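Local coordinates for mevalonate diphosphate decarboxylase (Legionella pneumophila, PDB 3LTO), which probably catalyses the ATP-dependent decarboxylation of mevalonate 5-diphosphate to isopentenyl diphosphate, a building block of isoprenoid lipids, at residues K226-I231 against G277-M282; I11-Y16 against Q233-E238; V43-L48 against K119-A124. All blocks are in the same frame, centred on the assembly; numbering follows the deposited sequence.

Contact 1: residues K226-I231 against G277-M282; sequences KDWTSI and GPVVTM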
# COMPACT_ATOMS: atom_id res chain seq x y z
N LYS A 226 8.76 -19.47 -18.06
CA LYS A 226 8.16 -20.80 -18.09
C LYS A 226 9.23 -21.81 -17.67
O LYS A 226 9.43 -22.84 -18.33
CB LYS A 226 7.68 -21.13 -19.50
CG LYS A 226 6.63 -20.17 -20.05
CD LYS A 226 5.23 -20.51 -19.55
CE LYS A 226 4.64 -21.66 -20.34
NZ LYS A 226 3.25 -22.00 -19.91
N ASP A 227 9.93 -21.49 -16.59
CA ASP A 227 10.99 -22.35 -16.07
C ASP A 227 10.51 -23.05 -14.79
O ASP A 227 10.83 -22.64 -13.67
CB ASP A 227 12.23 -21.49 -15.77
CG ASP A 227 13.42 -22.32 -15.34
OD1 ASP A 227 13.28 -23.54 -15.15
OD2 ASP A 227 14.51 -21.73 -15.18
N TRP A 228 9.75 -24.13 -14.99
CA TRP A 228 9.17 -24.91 -13.89
C TRP A 228 10.21 -25.48 -12.92
O TRP A 228 9.96 -25.56 -11.71
CB TRP A 228 8.33 -26.05 -14.48
CG TRP A 228 7.41 -26.73 -13.51
CD1 TRP A 228 7.54 -28.00 -13.00
CD2 TRP A 228 6.19 -26.22 -12.98
NE1 TRP A 228 6.47 -28.30 -12.20
CE2 TRP A 228 5.63 -27.23 -12.16
CE3 TRP A 228 5.51 -25.00 -13.11
CZ2 TRP A 228 4.41 -27.05 -11.48
CZ3 TRP A 228 4.30 -24.83 -12.43
CH2 TRP A 228 3.77 -25.85 -11.62
N THR A 229 11.36 -25.87 -13.45
CA THR A 229 12.43 -26.42 -12.63
C THR A 229 12.90 -25.37 -11.61
O THR A 229 13.17 -25.71 -10.44
CB THR A 229 13.63 -26.87 -13.51
OG1 THR A 229 13.19 -27.87 -14.44
CG2 THR A 229 14.72 -27.47 -12.65
N SER A 230 13.01 -24.12 -12.03
CA SER A 230 13.44 -23.05 -11.13
C SER A 230 12.34 -22.68 -10.12
O SER A 230 12.64 -22.30 -8.99
CB SER A 230 13.85 -21.79 -11.90
OG SER A 230 15.14 -21.94 -12.46
N ILE A 231 11.08 -22.78 -10.55
CA ILE A 231 9.96 -22.48 -9.65
C ILE A 231 10.05 -23.51 -8.52
O ILE A 231 9.98 -23.16 -7.34
CB ILE A 231 8.60 -22.59 -10.39
CG1 ILE A 231 8.51 -21.49 -11.46
CG2 ILE A 231 7.44 -22.45 -9.41
CD1 ILE A 231 7.23 -21.49 -12.27
N GLY A 277 8.80 -32.57 -12.41
CA GLY A 277 8.06 -32.97 -11.23
C GLY A 277 7.14 -31.89 -10.71
O GLY A 277 6.82 -30.94 -11.41
N PRO A 278 6.70 -32.01 -9.45
CA PRO A 278 5.81 -31.02 -8.86
C PRO A 278 6.52 -29.88 -8.13
O PRO A 278 7.68 -29.99 -7.74
CB PRO A 278 4.99 -31.86 -7.91
CG PRO A 278 6.02 -32.77 -7.34
CD PRO A 278 6.82 -33.19 -8.57
N VAL A 279 5.80 -28.78 -7.96
CA VAL A 279 6.32 -27.66 -7.21
C VAL A 279 5.86 -28.06 -5.80
O VAL A 279 4.76 -28.59 -5.64
CB VAL A 279 5.67 -26.34 -7.66
CG1 VAL A 279 5.85 -25.27 -6.59
CG2 VAL A 279 6.32 -25.89 -8.98
N VAL A 280 6.72 -27.84 -4.81
CA VAL A 280 6.43 -28.23 -3.44
C VAL A 280 6.55 -27.10 -2.43
O VAL A 280 7.46 -26.28 -2.52
CB VAL A 280 7.38 -29.38 -3.01
CG1 VAL A 280 7.01 -29.89 -1.62
CG2 VAL A 280 7.32 -30.51 -4.03
N THR A 281 5.62 -27.07 -1.48
CA THR A 281 5.63 -26.07 -0.43
C THR A 281 5.02 -26.63 0.83
O THR A 281 4.33 -27.65 0.79
CB THR A 281 4.79 -24.83 -0.74
OG1 THR A 281 4.63 -24.69 -2.15
CG2 THR A 281 5.46 -23.61 -0.20
N MSE A 282 5.26 -25.93 1.92
CA MSE A 282 4.75 -26.26 3.23
C MSE A 282 4.46 -24.97 3.99
O MSE A 282 5.17 -23.98 3.82
CB MSE A 282 5.78 -27.03 4.05
CG MSE A 282 6.22 -28.36 3.49
SE MSE A 282 7.30 -29.27 4.82
CE MSE A 282 5.88 -30.06 5.88

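Contact 2: residues I11-Y16 against Q233-E238; sequences IALIKY and QICWHE. With SO4 (sulfate ion), chain C; SO4 (sulfate ion), chain D.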
# COMPACT_ATOMS: atom_id res chain seq x y z
N ILE A 11 -2.63 -20.94 -1.39
CA ILE A 11 -1.34 -21.47 -0.94
C ILE A 11 -0.18 -20.59 -1.44
O ILE A 11 0.00 -20.39 -2.64
CB ILE A 11 -1.14 -22.91 -1.46
CG1 ILE A 11 0.21 -23.45 -0.98
CG2 ILE A 11 -1.20 -22.93 -2.98
CD1 ILE A 11 0.31 -23.61 0.52
N ALA A 12 0.59 -20.08 -0.49
CA ALA A 12 1.71 -19.20 -0.79
C ALA A 12 3.00 -19.89 -1.24
O ALA A 12 3.45 -20.85 -0.62
CB ALA A 12 1.99 -18.31 0.42
N LEU A 13 3.57 -19.39 -2.33
CA LEU A 13 4.84 -19.89 -2.86
C LEU A 13 5.95 -19.07 -2.17
O LEU A 13 7.02 -19.60 -1.86
CB LEU A 13 4.89 -19.71 -4.39
CG LEU A 13 4.25 -20.83 -5.23
CD1 LEU A 13 2.90 -21.19 -4.68
CD2 LEU A 13 4.14 -20.39 -6.68
N ILE A 14 5.67 -17.79 -1.94
CA ILE A 14 6.57 -16.88 -1.22
C ILE A 14 5.74 -16.56 0.04
O ILE A 14 4.60 -16.10 -0.06
CB ILE A 14 6.85 -15.58 -2.01
CG1 ILE A 14 7.53 -15.92 -3.35
CG2 ILE A 14 7.74 -14.66 -1.19
CD1 ILE A 14 8.92 -16.53 -3.20
N LYS A 15 6.31 -16.80 1.21
CA LYS A 15 5.57 -16.62 2.47
C LYS A 15 5.50 -15.24 3.12
O LYS A 15 6.50 -14.55 3.24
CB LYS A 15 6.12 -17.59 3.53
CG LYS A 15 6.43 -19.01 3.06
CD LYS A 15 5.19 -19.75 2.64
CE LYS A 15 5.52 -21.20 2.30
NZ LYS A 15 4.31 -21.95 1.83
N TYR A 16 4.30 -14.88 3.56
CA TYR A 16 4.07 -13.64 4.28
C TYR A 16 4.54 -13.95 5.70
O TYR A 16 5.34 -13.22 6.28
CB TYR A 16 2.58 -13.30 4.27
CG TYR A 16 2.14 -12.42 5.43
CD1 TYR A 16 2.81 -11.23 5.73
CD2 TYR A 16 1.05 -12.78 6.21
CE1 TYR A 16 2.40 -10.43 6.80
CE2 TYR A 16 0.62 -11.99 7.26
CZ TYR A 16 1.30 -10.82 7.56
OH TYR A 16 0.88 -10.07 8.63
N GLN A 233 12.68 -25.34 -7.42
CA GLN A 233 13.83 -25.08 -6.56
C GLN A 233 13.66 -23.87 -5.65
O GLN A 233 13.94 -23.93 -4.45
CB GLN A 233 15.08 -24.91 -7.43
CG GLN A 233 15.30 -26.07 -8.39
CD GLN A 233 16.49 -25.88 -9.31
OE1 GLN A 233 16.67 -24.81 -9.89
NE2 GLN A 233 17.29 -26.92 -9.46
N ILE A 234 13.20 -22.76 -6.21
CA ILE A 234 12.98 -21.56 -5.42
C ILE A 234 11.94 -21.81 -4.32
O ILE A 234 12.18 -21.50 -3.16
CB ILE A 234 12.49 -20.39 -6.31
CG1 ILE A 234 13.53 -20.10 -7.40
CG2 ILE A 234 12.26 -19.15 -5.47
CD1 ILE A 234 13.03 -19.16 -8.47
N CYS A 235 10.80 -22.38 -4.69
CA CYS A 235 9.77 -22.65 -3.69
C CYS A 235 10.28 -23.60 -2.63
O CYS A 235 9.89 -23.51 -1.46
CB CYS A 235 8.51 -23.21 -4.35
SG CYS A 235 7.61 -22.00 -5.37
N TRP A 236 11.16 -24.51 -3.04
CA TRP A 236 11.75 -25.49 -2.13
C TRP A 236 12.58 -24.73 -1.09
O TRP A 236 12.42 -24.91 0.12
CB TRP A 236 12.64 -26.44 -2.94
CG TRP A 236 13.21 -27.63 -2.19
CD1 TRP A 236 14.43 -27.71 -1.59
CD2 TRP A 236 12.60 -28.92 -2.05
NE1 TRP A 236 14.63 -28.98 -1.09
CE2 TRP A 236 13.52 -29.74 -1.36
CE3 TRP A 236 11.37 -29.46 -2.43
CZ2 TRP A 236 13.25 -31.07 -1.04
CZ3 TRP A 236 11.09 -30.79 -2.13
CH2 TRP A 236 12.03 -31.59 -1.44
N HIS A 237 13.46 -23.86 -1.59
CA HIS A 237 14.32 -23.06 -0.73
C HIS A 237 13.48 -22.18 0.19
O HIS A 237 13.78 -22.04 1.38
CB HIS A 237 15.25 -22.20 -1.59
CG HIS A 237 16.26 -22.99 -2.37
ND1 HIS A 237 16.91 -22.49 -3.47
CD2 HIS A 237 16.72 -24.25 -2.20
CE1 HIS A 237 17.74 -23.40 -3.95
NE2 HIS A 237 17.64 -24.48 -3.19
N GLU A 238 12.41 -21.60 -0.36
CA GLU A 238 11.53 -20.74 0.41
C GLU A 238 10.87 -21.41 1.63
O GLU A 238 10.99 -20.90 2.75
CB GLU A 238 10.47 -20.14 -0.52
CG GLU A 238 9.35 -19.36 0.18
CD GLU A 238 9.77 -17.98 0.66
OE1 GLU A 238 10.96 -17.62 0.56
OE2 GLU A 238 8.88 -17.24 1.14
S SO4 C . 1.49 -17.25 4.32
O1 SO4 C . 2.15 -16.53 3.23
O2 SO4 C . 0.04 -17.01 4.22
O3 SO4 C . 1.78 -18.69 4.19
O4 SO4 C . 1.96 -16.79 5.64
S SO4 D . -1.67 -11.59 10.71
O1 SO4 D . -1.42 -10.43 9.84
O2 SO4 D . -3.00 -12.16 10.43
O3 SO4 D . -0.64 -12.61 10.46
O4 SO4 D . -1.60 -11.17 12.12

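Contact 3: residues V43-L48 against K119-A124; sequences VKLEKL and KCASIA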
# COMPACT_ATOMS: atom_id res chain seq x y z
N VAL A 43 -19.66 -19.13 5.11
CA VAL A 43 -20.16 -18.44 6.29
C VAL A 43 -21.60 -18.03 6.11
O VAL A 43 -21.96 -17.37 5.14
CB VAL A 43 -19.33 -17.19 6.62
CG1 VAL A 43 -19.99 -16.43 7.77
CG2 VAL A 43 -17.92 -17.59 7.01
N LYS A 44 -22.43 -18.42 7.06
CA LYS A 44 -23.83 -18.06 7.02
C LYS A 44 -24.07 -17.13 8.20
O LYS A 44 -23.58 -17.38 9.30
CB LYS A 44 -24.71 -19.31 7.13
CG LYS A 44 -26.20 -19.02 7.21
CD LYS A 44 -27.00 -20.32 7.19
CE LYS A 44 -28.50 -20.05 7.28
NZ LYS A 44 -29.29 -21.32 7.25
N LEU A 45 -24.79 -16.05 7.97
CA LEU A 45 -25.09 -15.13 9.04
C LEU A 45 -26.59 -15.04 9.23
O LEU A 45 -27.33 -14.93 8.25
CB LEU A 45 -24.54 -13.73 8.75
CG LEU A 45 -23.03 -13.55 8.79
CD1 LEU A 45 -22.68 -12.12 8.38
CD2 LEU A 45 -22.52 -13.85 10.21
N GLU A 46 -27.02 -15.10 10.48
CA GLU A 46 -28.43 -14.97 10.82
C GLU A 46 -28.47 -13.92 11.92
O GLU A 46 -27.73 -14.00 12.90
CB GLU A 46 -29.00 -16.29 11.36
CG GLU A 46 -28.80 -17.48 10.44
CD GLU A 46 -29.61 -18.70 10.86
OE1 GLU A 46 -29.57 -19.06 12.05
OE2 GLU A 46 -30.28 -19.30 9.99
N LYS A 47 -29.32 -12.92 11.74
CA LYS A 47 -29.44 -11.87 12.72
C LYS A 47 -29.99 -12.42 14.04
O LYS A 47 -30.85 -13.29 14.04
CB LYS A 47 -30.34 -10.77 12.16
CG LYS A 47 -30.46 -9.55 13.04
CD LYS A 47 -30.94 -8.35 12.24
CE LYS A 47 -32.27 -8.60 11.56
NZ LYS A 47 -32.69 -7.40 10.78
N LEU A 48 -29.46 -11.94 15.16
CA LEU A 48 -29.92 -12.36 16.48
C LEU A 48 -30.59 -11.14 17.13
O LEU A 48 -30.34 -10.00 16.73
CB LEU A 48 -28.76 -12.82 17.35
CG LEU A 48 -28.02 -14.10 16.98
CD1 LEU A 48 -26.76 -14.21 17.80
CD2 LEU A 48 -28.92 -15.31 17.22
N LYS A 119 -16.87 -11.31 3.23
CA LYS A 119 -17.82 -11.24 2.12
C LYS A 119 -19.27 -11.32 2.59
O LYS A 119 -20.11 -10.52 2.17
CB LYS A 119 -17.52 -12.36 1.11
CG LYS A 119 -16.14 -12.22 0.51
CD LYS A 119 -15.69 -13.46 -0.27
CE LYS A 119 -16.38 -13.59 -1.61
NZ LYS A 119 -15.73 -14.65 -2.44
N CYS A 120 -19.56 -12.27 3.47
CA CYS A 120 -20.93 -12.41 3.97
C CYS A 120 -21.36 -11.19 4.80
O CYS A 120 -22.47 -10.69 4.63
CB CYS A 120 -21.05 -13.68 4.81
SG CYS A 120 -22.75 -14.13 5.20
N ALA A 121 -20.50 -10.72 5.69
CA ALA A 121 -20.83 -9.57 6.53
C ALA A 121 -21.01 -8.33 5.67
O ALA A 121 -21.88 -7.49 5.93
CB ALA A 121 -19.74 -9.34 7.60
N SER A 122 -20.18 -8.22 4.63
CA SER A 122 -20.25 -7.09 3.73
C SER A 122 -21.61 -7.04 3.07
O SER A 122 -22.22 -5.98 2.95
CB SER A 122 -19.15 -7.17 2.67
OG SER A 122 -17.89 -6.84 3.23
N ILE A 123 -22.09 -8.21 2.64
CA ILE A 123 -23.39 -8.30 1.99
C ILE A 123 -24.47 -7.98 3.01
O ILE A 123 -25.25 -7.05 2.84
CB ILE A 123 -23.60 -9.71 1.41
CG1 ILE A 123 -22.61 -9.94 0.26
CG2 ILE A 123 -25.04 -9.88 0.93
CD1 ILE A 123 -22.65 -11.33 -0.31
N ALA A 124 -24.49 -8.75 4.09
CA ALA A 124 -25.45 -8.57 5.16
C ALA A 124 -25.52 -7.13 5.67
O ALA A 124 -26.59 -6.54 5.74
CB ALA A 124 -25.12 -9.50 6.31

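Contact 1: residues K226-I231 against G277-M282
Trp-228 and Val-279 make the main apolar meeting, with one methyl group set over one face of the indole. Val-279 CG2 lies 3.6 Å from the centroid of the Trp-228 six-membered ring and 21° off its normal, a CH-pi contact. The ring atom nearest to Val-279 CG2 is Trp-228 CZ2, at 3.4 Å. Val-279 CG2 also touches Ile-231 CG2 at 3.6 Å, so one branch of the valine is wedged against two residues of the first helical turn.

At its edge the indole does something different. Trp-228 NE1 donates to Gly-277 O over 2.8 Å, with an N-H...O angle of 150°, and the oxygen sits almost in the ring plane. CG stands anti to the backbone N (chi1 -166°), beside the carbonyl carbon; the ring beyond it meets Gly-277 in the loop that leads into strand 279-281. Gly-277 O has a second donor in Gln-296 NE2. Further round the indole, Arg-293 makes a cation-pi contact and Tyr-173 an edge-to-face one.

Behind this shell, Asp-227 is the N-cap of helix 228-247. Its OD1 accepts from Ser-230 N at 3.2 Å and its OD2 from Ser-230 OG at 2.8 Å, both donors standing well above the carboxylate plane. Lys-226, at positive phi, closes the preceding helix as the C-prime residue of a Schellman motif, and Ile-231 packs on that helix through Leu-219, Ala-222 and Phe-223.

The bond at the indole's edge and the methyl over one face together restrict its rotation, and the buried N-H is satisfied by a carbonyl oxygen that Gln-296 also grips.

Contact 2: residues I11-Y16 against Q233-E238
The carboxylate of Glu-238 accepts the backbone N-H of Lys-15 where the two domains of this GHMP-type fold meet: helix 228-247 of the C-terminal domain faces the N-terminal chain around the corner at Leu-13. There Leu-13 and Ile-14 form a classic beta bulge opposite Leu-32.

The polar link is short and straight. Lys-15 N donates to Glu-238 OE2 over 2.6 Å at 166°, and OE2 accepts with its anti lone pair. OE2 also forms a salt bridge with Arg-208, and OE1 accepts from Asn-215; the neighbouring arginine would favour the charged form.

Packing contacts flank this bond. Cys-235 SG rests against Leu-13 CG at 3.6 Å, while Glu-238 CG is pressed to 3.1 Å from Leu-13 O. A bend at chi2 of Glu-238 (76°) turns CD toward Lys-15 N, and Ile-14 CG2 touches Glu-238 OE2 at 3.7 Å, the two side chains crossing at about a right angle.

Both sulfates probably come from the crystallisation liquor; Arg-152 and Ser-149 help hold one, Arg-144 and Lys-20 the other. Tyr-16 spans them: its N donates to O1 of the chain C sulfate at 2.7 Å, and its OH to O1 of the chain D sulfate at 2.6 Å.

Contact 3: residues V43-L48 against K119-A124
Cys-120 and Ala-124 face Leu-45 from successive turns of helix 110-129, and the bond that ties those turns, Ala-124 N to Cys-120 O at 2.9 Å, is the shortest polar one here. Leu-45 touches both: CG meets the sulfur of Cys-120, CD1 the CB of Ala-124.

Cys-120 meets the strand with its sulfur. SG stands anti to the backbone N (chi1 -168°), and this direction brings it close to two strand residues that share a face: Cys-120 SG is 3.3 Å from Val-43 O and 3.6 Å from Leu-45 CG. The CB of Cys-120 has an apolar neighbour as well, Val-43 CG1 at 4.2 Å.

Leu-45 reaches further along the helix. Its extended chi2 (176°) sends CD1 on to the helix backbone, where Leu-45 CD1 lies 3.7 Å from Ala-121 CA. The small side chains there let it come so near: Ala-121 CB and Ala-124 CB are both 4.1 Å from Leu-45 CD1.

This is the helix-on-sheet layer of the N-terminal domain, whose sequence family belongs to the S5 clan. The axes of strand 43-47 and helix 119-124 pass 8.4 Å apart, with a signed crossing angle of -34°. Strand 31-47 runs inside the mixed sheet: Val-43 and Leu-45 bond through their backbones to Ala-5 and Trp-3, whereas Lys-44 and Glu-46 bond to Gln-96 and Leu-94. Trp-3 also touches both Cys-120 and Ala-124, widening the apolar floor beneath the helix.

Alternation along the strand turns Lys-44 away from the helix. On that other face, its fully extended chain ends in a rather long salt bridge, Lys-44 NZ to Glu-46 OE2 at 3.5 Å.

Overall arrangement
Contacts 1 and 2 are neighbours, their centres 9 Å apart, and both use helix 228-247: its first turn meets the entry to strand 279-281, and its next turns meet the bulge at Leu-13 and Ile-14. Val-280 O and Cys-235 CB, 3.7 Å apart, join them directly. Contact 2 spans the two domains and lies beside the two sulfates, which residues of the N-terminal domain bind; these may mark where phosphate groups of a substrate sit. Contact 3 is remote, its centre 34 Å from that of contact 2 and 39 Å from that of contact 1, on the opposite side of the chain's centre. Yet strands 2-12 and 31-47 are adjacent in one sheet, which runs from contact 3 to contact 2.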